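Local coordinates for protein esterase LipW (PDB 3QH4) that probably hydrolyses ester bonds, as a mycobacterial esterase of the alpha/beta hydrolase fold with a narrow choice of substrates, at residues D199-T202 with A203-E207; L221-R224 with H225-A228. All coordinates share one frame; numbering follows the deposited sequence.

Overall arrangement
Contact 1 (199-202 with 203-207) and contact 2 (221-224 with 225-228) follow one another in the chain after strand 189-193, their centres about 16 Å apart. The first is a surface turn that starts helix 203-207; the second is the last two turns of helix 216-227. They meet at the indole of Trp-223: its NE1 lies 3.6 Å from Asp-199 CA, and its CD1 lies 3.8 Å from Arg-205 NH1. The Ser-204 and Met-222 side chains each come near, without touching, the probable catalytic triad of Ser-166, Asp-258 and His-288, so each contact places one side chain close to the likely active site.

Contact 1. Residues D199-T202 with A203-E207; sequences DRPT and ASRSE
Arg-205 reaches back from the first turn of helix 203-207 to the backbone before it, and its NH1 gives Asp-199 O a weak, bent hydrogen bond (2.9 Å, 129° at the hydrogen). The carbonyl lies obliquely to the guanidinium, and water 1 adds a second path, donating to Asp-199 O and accepting from Arg-205 NH2, each at 2.7 Å. Water 2 accepts from NH1 and lies within bonding distance of Arg-200 O, so a further bridge is likely. Over one face of the guanidinium sits Pro-201 CA, 4.1 Å above the plane and over its centre. Arginine suits this place because a planar group with several N-H donors can serve more than one carbonyl, here through weak direct bonds and through water; NH1 also makes a weak bond to Asp-198 O. Its chain leaves the helix with CG opposite the backbone N (chi1 -175°) and bends at chi3, which turns the guanidinium alongside the incoming chain.

Thr-202 occupies the N-cap position. Its OG1 sits between its own backbone N and carbonyl carbon and caps the helix by accepting from Arg-205 N at 3.1 Å. A weak bond from Ser-206 N to Thr-202 O (3.4 Å) follows. Further out, Ser-204 OG is bonded to Pro-259 O and its N to Asp-262 OD2, tying the turn to the start of helix 261-273, while the carboxylate of Asp-199 forms a salt bridge with Arg-240. The whole is a threonine N-cap, here opening the short helix 203-207 in the excursion that follows strand 189-193 of the alpha/beta hydrolase fold.

Contact 2. Residues L221-R224 with H225-A228; sequences LMWR and HYLA
The imidazole of His-225 lies over the carbonyl of Leu-221 one turn earlier, with Leu-221 O 3.2 Å above one face and displaced toward the rim, near CD2. The same oxygen accepts from His-225 N at 2.9 Å, nearly in line with its C=O, so one carbonyl meets both the backbone and the ring of a single residue. His-225 CG stands beside its own N (chi1 -58°), which folds the ring back along the helix; NE2 comes 4.0 Å from Leu-221 CB and is hydrogen-bonded to Phe-29 O. Histidine fits here because a flat ring can cover the helix backbone while its rim still reaches a polar partner.

On another flank, the side chains of Trp-223 and Tyr-226 run side by side and point the same way. Trp-223 CZ3 meets the edge of the phenol ring near its plane, 3.8 Å from CD2, whereas that CD2 approaches the indole obliquely. Leu-227 adds its CD1 branch to the indole, 4.1 Å from CE3, again from an oblique direction. The carbon-rich rings of indole and phenol, with a branched leucine, suit this buried flank, where their side chains meet one another through carbon atoms.

Regular i to i+4 backbone bonds hold the turns, including Leu-227 N to Trp-223 O at 2.9 Å. The last, Ala-228 N to Arg-224 O, is more bent (145°), and Ala-228 then leaves helical geometry with positive phi. Outward, Tyr-226 stacks on Phe-96, Met-222 packs against Phe-96 and Val-196, and Trp-223 touches Val-196, so helix 216-227 rests against the loops that follow strands 85-91 and 189-193 of the central sheet.

Contact 1. Residues D199-T202 with A203-E207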
loop_
_atom_site.group_PDB
_atom_site.type_symbol
_atom_site.label_atom_id
_atom_site.label_comp_id
_atom_site.label_asym_id
_atom_site.label_seq_id
_atom_site.Cartn_x
_atom_site.Cartn_y
_atom_site.Cartn_z
ATOM N N ASP A 199 -15.660 0.400 1.810
ATOM C CA ASP A 199 -16.478 -0.559 1.054
ATOM C C ASP A 199 -17.742 0.061 0.458
ATOM O O ASP A 199 -18.337 -0.491 -0.466
ATOM C CB ASP A 199 -16.869 -1.730 1.956
ATOM C CG ASP A 199 -17.758 -1.286 3.080
ATOM O OD1 ASP A 199 -17.273 -0.488 3.916
ATOM O OD2 ASP A 199 -18.932 -1.745 3.111
ATOM N N ARG A 200 -18.160 1.204 0.978
ATOM C CA ARG A 200 -19.375 1.851 0.490
ATOM C C ARG A 200 -19.082 2.444 -0.889
ATOM O O ARG A 200 -18.059 3.044 -1.079
ATOM C CB ARG A 200 -19.798 2.937 1.481
ATOM C CG ARG A 200 -20.212 2.336 2.871
ATOM C CD ARG A 200 -20.483 3.448 3.873
ATOM N NE ARG A 200 -19.238 4.082 4.285
ATOM C CZ ARG A 200 -19.117 5.010 5.236
ATOM N NH1 ARG A 200 -20.172 5.415 5.942
ATOM N NH2 ARG A 200 -17.917 5.510 5.513
ATOM N N PRO A 201 -19.987 2.271 -1.852
ATOM C CA PRO A 201 -19.721 2.758 -3.231
ATOM C C PRO A 201 -19.638 4.283 -3.318
ATOM O O PRO A 201 -20.289 4.988 -2.575
ATOM C CB PRO A 201 -20.928 2.253 -4.028
ATOM C CG PRO A 201 -21.542 1.141 -3.166
ATOM C CD PRO A 201 -21.258 1.532 -1.741
ATOM N N THR A 202 -18.793 4.783 -4.196
ATOM C CA THR A 202 -18.674 6.208 -4.416
ATOM C C THR A 202 -18.971 6.439 -5.873
ATOM O O THR A 202 -19.133 5.463 -6.663
ATOM C CB THR A 202 -17.256 6.672 -4.174
ATOM O OG1 THR A 202 -16.395 5.928 -5.060
ATOM C CG2 THR A 202 -16.866 6.381 -2.730
ATOM N N ALA A 203 -19.062 7.718 -6.226
ATOM C CA ALA A 203 -19.343 8.074 -7.629
ATOM C C ALA A 203 -18.215 7.566 -8.529
ATOM O O ALA A 203 -18.477 7.058 -9.632
ATOM C CB ALA A 203 -19.465 9.558 -7.768
ATOM N N SER A 204 -16.964 7.741 -8.098
ATOM C CA SER A 204 -15.844 7.261 -8.920
ATOM C C SER A 204 -15.775 5.733 -9.048
ATOM O O SER A 204 -15.321 5.235 -10.071
ATOM C CB SER A 204 -14.496 7.787 -8.468
ATOM O OG SER A 204 -14.198 7.364 -7.133
ATOM N N ARG A 205 -16.222 4.987 -8.031
ATOM C CA ARG A 205 -16.272 3.529 -8.196
ATOM C C ARG A 205 -17.193 3.104 -9.336
ATOM O O ARG A 205 -16.854 2.197 -10.111
ATOM C CB ARG A 205 -16.665 2.788 -6.901
ATOM C CG ARG A 205 -16.563 1.286 -7.168
ATOM C CD ARG A 205 -17.221 0.385 -6.159
ATOM N NE ARG A 205 -16.634 0.538 -4.827
ATOM C CZ ARG A 205 -16.967 -0.256 -3.807
ATOM N NH1 ARG A 205 -16.407 -0.066 -2.624
ATOM N NH2 ARG A 205 -17.846 -1.259 -3.991
ATOM N N SER A 206 -18.351 3.759 -9.440
ATOM C CA SER A 206 -19.304 3.489 -10.527
ATOM C C SER A 206 -18.795 4.031 -11.860
ATOM O O SER A 206 -18.872 3.366 -12.900
ATOM C CB SER A 206 -20.679 4.068 -10.158
ATOM O OG SER A 206 -21.110 3.549 -8.875
ATOM N N GLU A 207 -18.262 5.251 -11.852
ATOM C CA GLU A 207 -17.753 5.833 -13.084
ATOM C C GLU A 207 -16.650 4.952 -13.669
ATOM O O GLU A 207 -16.600 4.702 -14.894
ATOM C CB GLU A 207 -17.173 7.213 -12.799
ATOM C CG GLU A 207 -16.609 7.860 -14.060
ATOM C CD GLU A 207 -16.117 9.272 -13.860
ATOM O OE1 GLU A 207 -15.934 9.709 -12.709
ATOM O OE2 GLU A 207 -15.833 9.922 -14.902
HETATM O O HOH W 1 -18.424 -2.819 -1.839
HETATM O O HOH W 2 -15.868 2.632 -2.755
#

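Contact 2. Residues L221-R224 with H225-A228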
loop_
_atom_site.group_PDB
_atom_site.type_symbol
_atom_site.label_atom_id
_atom_site.label_comp_id
_atom_site.label_asym_id
_atom_site.label_seq_id
_atom_site.Cartn_x
_atom_site.Cartn_y
_atom_site.Cartn_z
ATOM N N LEU A 221 -15.829 -7.071 -5.594
ATOM C CA LEU A 221 -15.375 -8.455 -5.324
ATOM C C LEU A 221 -14.292 -8.474 -4.247
ATOM O O LEU A 221 -14.316 -9.328 -3.352
ATOM C CB LEU A 221 -14.811 -9.104 -6.589
ATOM C CG LEU A 221 -15.802 -9.815 -7.524
ATOM C CD1 LEU A 221 -16.958 -8.943 -7.813
ATOM C CD2 LEU A 221 -15.095 -10.213 -8.825
ATOM N N MET A 222 -13.351 -7.531 -4.345
ATOM C CA MET A 222 -12.248 -7.404 -3.388
ATOM C C MET A 222 -12.764 -7.336 -1.953
ATOM O O MET A 222 -12.294 -8.075 -1.088
ATOM C CB MET A 222 -11.419 -6.127 -3.722
ATOM C CG MET A 222 -10.338 -5.802 -2.704
ATOM S SD MET A 222 -9.693 -4.152 -3.028
ATOM C CE MET A 222 -11.091 -3.111 -2.570
ATOM N N TRP A 223 -13.728 -6.445 -1.699
ATOM C CA TRP A 223 -14.271 -6.268 -0.351
ATOM C C TRP A 223 -14.975 -7.548 0.064
ATOM O O TRP A 223 -14.903 -7.968 1.251
ATOM C CB TRP A 223 -15.198 -5.048 -0.260
ATOM C CG TRP A 223 -14.429 -3.786 -0.096
ATOM C CD1 TRP A 223 -14.300 -2.755 -1.000
ATOM C CD2 TRP A 223 -13.699 -3.411 1.059
ATOM N NE1 TRP A 223 -13.494 -1.773 -0.466
ATOM C CE2 TRP A 223 -13.125 -2.148 0.803
ATOM C CE3 TRP A 223 -13.473 -4.026 2.306
ATOM C CZ2 TRP A 223 -12.337 -1.471 1.749
ATOM C CZ3 TRP A 223 -12.675 -3.353 3.254
ATOM C CH2 TRP A 223 -12.118 -2.086 2.964
ATOM N N ARG A 224 -15.645 -8.204 -0.890
ATOM C CA ARG A 224 -16.341 -9.462 -0.512
ATOM C C ARG A 224 -15.361 -10.550 -0.071
ATOM O O ARG A 224 -15.603 -11.224 0.954
ATOM C CB ARG A 224 -17.283 -9.958 -1.634
ATOM C CG ARG A 224 -18.556 -9.112 -1.735
ATOM C CD ARG A 224 -19.740 -9.931 -2.268
ATOM N NE ARG A 224 -19.509 -10.433 -3.599
ATOM C CZ ARG A 224 -19.717 -9.733 -4.715
ATOM N NH1 ARG A 224 -20.136 -8.469 -4.660
ATOM N NH2 ARG A 224 -19.486 -10.296 -5.895
ATOM N N HIS A 225 -14.258 -10.728 -0.813
ATOM C CA HIS A 225 -13.280 -11.780 -0.459
ATOM C C HIS A 225 -12.638 -11.500 0.899
ATOM O O HIS A 225 -12.402 -12.422 1.677
ATOM C CB HIS A 225 -12.110 -11.865 -1.446
ATOM C CG HIS A 225 -12.504 -12.132 -2.859
ATOM N ND1 HIS A 225 -13.461 -13.056 -3.217
ATOM C CD2 HIS A 225 -12.036 -11.602 -4.013
ATOM C CE1 HIS A 225 -13.590 -13.058 -4.533
ATOM N NE2 HIS A 225 -12.739 -12.181 -5.038
ATOM N N TYR A 226 -12.329 -10.224 1.136
ATOM C CA TYR A 226 -11.631 -9.775 2.330
ATOM C C TYR A 226 -12.506 -9.888 3.570
ATOM O O TYR A 226 -12.039 -10.357 4.608
ATOM C CB TYR A 226 -11.240 -8.308 2.153
ATOM C CG TYR A 226 -10.389 -7.771 3.266
ATOM C CD1 TYR A 226 -9.232 -8.440 3.665
ATOM C CD2 TYR A 226 -10.717 -6.584 3.903
ATOM C CE1 TYR A 226 -8.431 -7.955 4.691
ATOM C CE2 TYR A 226 -9.919 -6.077 4.925
ATOM C CZ TYR A 226 -8.760 -6.750 5.293
ATOM O OH TYR A 226 -7.972 -6.211 6.288
ATOM N N LEU A 227 -13.758 -9.433 3.468
ATOM C CA LEU A 227 -14.652 -9.468 4.638
ATOM C C LEU A 227 -15.197 -10.854 4.944
ATOM O O LEU A 227 -15.508 -11.154 6.094
ATOM C CB LEU A 227 -15.797 -8.476 4.489
ATOM C CG LEU A 227 -15.357 -7.000 4.559
ATOM C CD1 LEU A 227 -16.546 -6.117 4.123
ATOM C CD2 LEU A 227 -14.910 -6.586 5.932
ATOM N N ALA A 228 -15.319 -11.677 3.913
ATOM C CA ALA A 228 -15.838 -13.055 4.028
ATOM C C ALA A 228 -17.090 -13.111 4.929
ATOM O O ALA A 228 -17.146 -13.887 5.908
ATOM C CB ALA A 228 -14.747 -14.006 4.516
#